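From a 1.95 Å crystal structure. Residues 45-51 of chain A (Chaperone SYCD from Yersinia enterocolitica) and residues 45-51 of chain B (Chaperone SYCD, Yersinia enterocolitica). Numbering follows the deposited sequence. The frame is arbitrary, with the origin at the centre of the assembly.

Chain A (45-51) QALCVLD
Chain B 45-51: QALCVLD

Both stretches are the closing turns of a helix that begins earlier in its chain. Residues 45-50 keep helical backbone angles in each copy, with phi/psi running from -53/-48 at Q45(A) to -70/-38 at L50(A) and from -57/-45 at Q45(B) to -71/-37 at L50(B). D51(A) and D51(B) are the first residues to leave them, at phi/psi -147/97 and -138/97. The two helix axes come within 10.9 Å of each other, and their N-to-C directions make an angle of 75°, so the helices cross steeply and can share only a short patch. The CA atoms of A46(A) and L50(B), 7.1 Å apart, set the register: the start of one segment lies against the end of the other.

The patch is small, 217 Å² summed over both sides, and L50(B) and L50(A) supply most of it, with 76 and 64 Å² covered. Each directs its CA-to-CB bond toward the partner helix. Both take the mt rotamer, with chi1/chi2 of -66°/152° in L50(B) and -70°/169° in L50(A).

Against A46(A) and V49(A), three residues apart, CD1 of L50(B) lies 3.6 Å from CB of A46(A), the closest approach between the stretches, and CD2 of L50(B) lies 4.0 Å from CG1 of V49(A); CD2 of L50(B) also lies 4.0 Å from CB of A46(A). The CA-to-CB bond of A46(A) points sideways, yet its methyl is the A46(A) atom nearest L50(B). V49(A), with chi1 at 162° (t), points toward helix B and remains exposed.

L50(A) repeats the pattern in the other direction, with altered spacing. Its CD2 is 3.7 Å from CG1 of V49(B), whose chi1 is 174° (t), and its CD1 is 4.3 Å from CB of A46(B). Thus the leucine-alanine approach is the tighter one for L50(B), whereas the leucine-valine approach is the tighter one for L50(A). The two copies are therefore similar in their pairing but not identical in distance. Where the leucines themselves meet, CG of L50(A) is 4.3 Å from CD2 of L50(B), a contact as long as that between L50(A) CD1 and A46(B) CB, and one that joins the two sets.

All five contacts are between apolar side chains, and no hydrogen bond crosses between the stretches. The backbone polar groups are engaged along each helix instead: L50(A) N donates to A46(A) O at 3.1 Å, and L50(B) N to A46(B) O at 3.0 Å. The last turn is closed at 2.9 Å by D51(A) N donating to L47(A) O, and likewise at 2.9 Å by D51(B) N donating to L47(B) O.

The remaining side chains mark the limits of the contact. L47(A) and L47(B), with chi1 m and chi2 t, direct CA-to-CB away from the partner and have no covered surface. Q45(A), Q45(B), C48(A), C48(B), D51(A) and D51(B) likewise lose none, so the contact between the two stretches is confined to positions 46, 49 and 50.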

# COMPACT_ATOMS: atom_id res chain seq x y z
N GLN A 45 -5.92 -0.54 5.08
CA GLN A 45 -5.26 0.66 5.68
C GLN A 45 -4.53 1.48 4.65
O GLN A 45 -4.67 2.71 4.60
CB GLN A 45 -4.23 0.25 6.72
CG GLN A 45 -4.88 -0.24 8.05
CD GLN A 45 -3.81 -0.68 9.05
OE1 GLN A 45 -3.49 -1.83 9.15
NE2 GLN A 45 -3.26 0.27 9.78
N ALA A 46 -3.74 0.79 3.82
CA ALA A 46 -2.98 1.48 2.81
C ALA A 46 -3.92 2.17 1.83
O ALA A 46 -3.68 3.33 1.46
CB ALA A 46 -2.06 0.54 2.07
N LEU A 47 -4.97 1.46 1.38
CA LEU A 47 -5.92 2.01 0.39
C LEU A 47 -6.68 3.23 0.90
O LEU A 47 -6.90 4.20 0.17
CB LEU A 47 -6.95 0.92 -0.01
CG LEU A 47 -6.36 -0.10 -0.99
CD1 LEU A 47 -7.36 -1.28 -1.20
CD2 LEU A 47 -6.12 0.61 -2.30
N CYS A 48 -7.10 3.18 2.16
CA CYS A 48 -7.74 4.36 2.84
C CYS A 48 -6.88 5.64 2.89
O CYS A 48 -7.41 6.77 2.83
CB CYS A 48 -8.21 3.97 4.26
SG CYS A 48 -9.60 2.80 4.31
N VAL A 49 -5.56 5.48 3.02
CA VAL A 49 -4.63 6.60 3.00
C VAL A 49 -4.48 7.14 1.56
O VAL A 49 -4.45 8.37 1.33
CB VAL A 49 -3.22 6.14 3.57
CG1 VAL A 49 -2.06 7.10 3.19
CG2 VAL A 49 -3.33 5.96 5.07
N LEU A 50 -4.44 6.21 0.60
CA LEU A 50 -4.20 6.53 -0.84
C LEU A 50 -5.37 7.24 -1.48
O LEU A 50 -5.15 8.15 -2.28
CB LEU A 50 -3.80 5.29 -1.67
CG LEU A 50 -2.37 4.78 -1.30
CD1 LEU A 50 -2.06 3.42 -1.92
CD2 LEU A 50 -1.24 5.76 -1.65
N ASP A 51 -6.59 6.84 -1.10
CA ASP A 51 -7.81 7.48 -1.61
C ASP A 51 -8.86 7.43 -0.51
O ASP A 51 -9.55 6.42 -0.35
CB ASP A 51 -8.34 6.76 -2.87
CG ASP A 51 -9.40 7.60 -3.64
OD1 ASP A 51 -10.31 8.20 -2.98
OD2 ASP A 51 -9.32 7.66 -4.90
N GLN B 45 5.79 1.59 -6.38
CA GLN B 45 5.37 2.99 -6.38
C GLN B 45 4.39 3.32 -5.23
O GLN B 45 4.54 4.37 -4.56
CB GLN B 45 4.74 3.35 -7.71
CG GLN B 45 4.39 4.80 -7.77
CD GLN B 45 3.89 5.19 -9.13
OE1 GLN B 45 3.14 4.45 -9.78
NE2 GLN B 45 4.30 6.37 -9.59
N ALA B 46 3.39 2.47 -5.00
CA ALA B 46 2.46 2.67 -3.86
C ALA B 46 3.21 2.61 -2.53
O ALA B 46 2.93 3.38 -1.61
CB ALA B 46 1.33 1.60 -3.86
N LEU B 47 4.20 1.71 -2.44
CA LEU B 47 4.98 1.55 -1.21
C LEU B 47 5.81 2.82 -0.93
O LEU B 47 5.89 3.27 0.22
CB LEU B 47 5.89 0.31 -1.30
CG LEU B 47 5.19 -1.07 -1.19
CD1 LEU B 47 6.15 -2.23 -1.53
CD2 LEU B 47 4.62 -1.23 0.22
N CYS B 48 6.40 3.39 -1.98
CA CYS B 48 7.21 4.62 -1.86
C CYS B 48 6.35 5.77 -1.34
O CYS B 48 6.84 6.61 -0.58
CB CYS B 48 7.82 5.00 -3.18
SG CYS B 48 9.21 3.94 -3.68
N VAL B 49 5.10 5.81 -1.76
CA VAL B 49 4.14 6.83 -1.26
C VAL B 49 3.76 6.64 0.20
O VAL B 49 3.65 7.65 0.97
CB VAL B 49 2.92 6.90 -2.19
CG1 VAL B 49 1.84 7.84 -1.64
CG2 VAL B 49 3.38 7.37 -3.59
N LEU B 50 3.55 5.38 0.57
CA LEU B 50 3.16 5.01 1.94
C LEU B 50 4.27 5.20 2.95
O LEU B 50 4.00 5.58 4.08
CB LEU B 50 2.56 3.60 1.99
CG LEU B 50 1.22 3.41 1.26
CD1 LEU B 50 1.00 1.95 0.74
CD2 LEU B 50 0.03 3.91 2.11
N ASP B 51 5.51 4.91 2.54
CA ASP B 51 6.67 5.26 3.36
C ASP B 51 7.78 5.79 2.47
O ASP B 51 8.56 5.00 1.93
CB ASP B 51 7.20 4.08 4.19
CG ASP B 51 8.23 4.52 5.26
OD1 ASP B 51 8.68 5.71 5.25
OD2 ASP B 51 8.60 3.67 6.08